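PDB 4CHJ: IMC sub-compartment protein ISP3 from Toxoplasma gondii, which adopts a pleckstrin homology fold and belongs to a family of inner membrane complex proteins critical for replication of the parasite. Local coordinates for residues R80-L84 and D85-A89. Residues are numbered along the deposited sequence; the frame is centred on the assembly and turned at random.
Sequences RPIQL and DDIAA
Gln83 and Asp86 meet through their backbones where the chain leaves one strand and bends sharply into the next. The amide N of Asp86 gives a weak hydrogen bond to Gln83 O, 2.9 Å long but bent to 123° at the hydrogen. One residue further on, Ile87 N reaches Leu84 O at 3.3 Å. Successive i to i+3 bonds, with helix-like backbone angles at Leu84, Asp85 and Asp86, describe two overlapping turns.

The apolar contact lies on the side facing Met71, Phe115 and the C-terminal helix. Ile82 CG2 and Ile87 CD1 touch at 4.1 Å, the two branched side chains crossing at about a right angle. Ile87 holds CG1 anti to its carbonyl carbon (chi1 -43°), 3.3 Å from Leu84 O, and chi2 of -87° then turns CD1 toward Ile82. Ile82, Leu84 and Ile87 are buried, and their aliphatic side chains suit the apolar surfaces of strands and helix.

Polar residues occupy the more exposed face, where carboxylates offer acceptors. Asp85 folds its carboxylate alongside Gln83, with OD2 3.2 Å from Gln83 CB, while its OD1 accepts a hydrogen bond from Asn69. The carboxylate of Asp86 turns to Ser119, whose OG hydrogen-bonds OD2.

The turn links the outermost strands of the bent antiparallel sheet of the PH fold: strand 78-83 pairs with strand 70-75, and strand 87-91 with strand 113-117. Ile82 packs on both 70-75 and 113-117, Leu84 lies against Phe140 of helix 131-149 and Ile87 against its Ile145, and Asn148 of that C-terminal helix hydrogen-bonds the carbonyls of Leu84 and Ile87.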
loop_
_atom_site.group_PDB
_atom_site.type_symbol
_atom_site.label_atom_id
_atom_site.label_comp_id
_atom_site.label_asym_id
_atom_site.label_seq_id
_atom_site.Cartn_x
_atom_site.Cartn_y
_atom_site.Cartn_z
ATOM N N ARG A 80 -12.210 -2.996 -7.170
ATOM C CA ARG A 80 -11.151 -2.374 -7.941
ATOM C C ARG A 80 -9.899 -3.276 -7.896
ATOM O O ARG A 80 -9.309 -3.478 -6.844
ATOM C CB ARG A 80 -10.861 -0.941 -7.450
ATOM C CG ARG A 80 -9.770 -0.205 -8.257
ATOM C CD ARG A 80 -9.949 1.330 -8.309
ATOM N NE ARG A 80 -9.134 2.036 -7.297
ATOM C CZ ARG A 80 -9.495 3.157 -6.652
ATOM N NH1 ARG A 80 -10.652 3.757 -6.911
ATOM N NH2 ARG A 80 -8.692 3.684 -5.732
ATOM N N PRO A 81 -9.549 -3.891 -9.036
ATOM C CA PRO A 81 -8.370 -4.722 -9.121
ATOM C C PRO A 81 -7.166 -3.931 -9.563
ATOM O O PRO A 81 -7.245 -3.149 -10.511
ATOM C CB PRO A 81 -8.731 -5.756 -10.210
ATOM C CG PRO A 81 -10.124 -5.422 -10.666
ATOM C CD PRO A 81 -10.361 -4.007 -10.257
ATOM N N ILE A 82 -6.050 -4.179 -8.909
ATOM C CA ILE A 82 -4.836 -3.486 -9.193
ATOM C C ILE A 82 -3.843 -4.533 -9.602
ATOM O O ILE A 82 -3.692 -5.536 -8.935
ATOM C CB ILE A 82 -4.319 -2.729 -7.950
ATOM C CG1 ILE A 82 -5.458 -1.936 -7.292
ATOM C CG2 ILE A 82 -3.167 -1.807 -8.327
ATOM C CD1 ILE A 82 -5.043 -1.132 -6.075
ATOM N N GLN A 83 -3.153 -4.278 -10.702
ATOM C CA GLN A 83 -2.100 -5.157 -11.160
ATOM C C GLN A 83 -0.804 -4.824 -10.453
ATOM O O GLN A 83 -0.393 -3.675 -10.406
ATOM C CB GLN A 83 -1.915 -5.023 -12.667
ATOM C CG GLN A 83 -3.213 -5.057 -13.445
ATOM C CD GLN A 83 -3.489 -6.417 -14.037
ATOM O OE1 GLN A 83 -2.707 -6.927 -14.834
ATOM N NE2 GLN A 83 -4.602 -7.016 -13.645
ATOM N N LEU A 84 -0.162 -5.855 -9.917
ATOM C CA LEU A 84 1.101 -5.721 -9.207
ATOM C C LEU A 84 2.160 -5.194 -10.158
ATOM O O LEU A 84 3.045 -4.437 -9.773
ATOM C CB LEU A 84 1.516 -7.054 -8.595
ATOM C CG LEU A 84 0.498 -7.640 -7.616
ATOM C CD1 LEU A 84 1.100 -8.787 -6.824
ATOM C CD2 LEU A 84 -0.042 -6.568 -6.685
ATOM N N ASP A 85 2.034 -5.598 -11.413
ATOM C CA ASP A 85 2.922 -5.158 -12.473
ATOM C C ASP A 85 2.782 -3.655 -12.626
ATOM O O ASP A 85 3.745 -2.951 -12.903
ATOM C CB ASP A 85 2.590 -5.867 -13.791
ATOM C CG ASP A 85 1.126 -6.264 -13.897
ATOM O OD1 ASP A 85 0.694 -7.174 -13.159
ATOM O OD2 ASP A 85 0.407 -5.666 -14.722
ATOM N N ASP A 86 1.556 -3.178 -12.464
ATOM C CA ASP A 86 1.246 -1.759 -12.597
ATOM C C ASP A 86 1.961 -0.831 -11.610
ATOM O O ASP A 86 2.288 0.295 -11.957
ATOM C CB ASP A 86 -0.263 -1.517 -12.551
ATOM C CG ASP A 86 -0.685 -0.343 -13.409
ATOM O OD1 ASP A 86 0.096 0.059 -14.292
ATOM O OD2 ASP A 86 -1.797 0.179 -13.201
ATOM N N ILE A 87 2.220 -1.305 -10.395
ATOM C CA ILE A 87 2.724 -0.427 -9.346
ATOM C C ILE A 87 4.053 0.178 -9.755
ATOM O O ILE A 87 4.972 -0.533 -10.128
ATOM C CB ILE A 87 2.963 -1.212 -8.045
ATOM C CG1 ILE A 87 1.805 -2.173 -7.768
ATOM C CG2 ILE A 87 3.200 -0.267 -6.881
ATOM C CD1 ILE A 87 0.657 -1.559 -7.001
ATOM N N ALA A 88 4.161 1.497 -9.648
ATOM C CA ALA A 88 5.369 2.186 -10.082
ATOM C C ALA A 88 6.163 2.825 -8.951
ATOM O O ALA A 88 7.379 2.955 -9.038
ATOM C CB ALA A 88 5.020 3.228 -11.132
ATOM N N ALA A 89 5.472 3.232 -7.896
ATOM C CA ALA A 89 6.132 3.898 -6.786
ATOM C C ALA A 89 5.424 3.676 -5.462
ATOM O O ALA A 89 4.227 3.423 -5.419
ATOM C CB ALA A 89 6.264 5.385 -7.068
#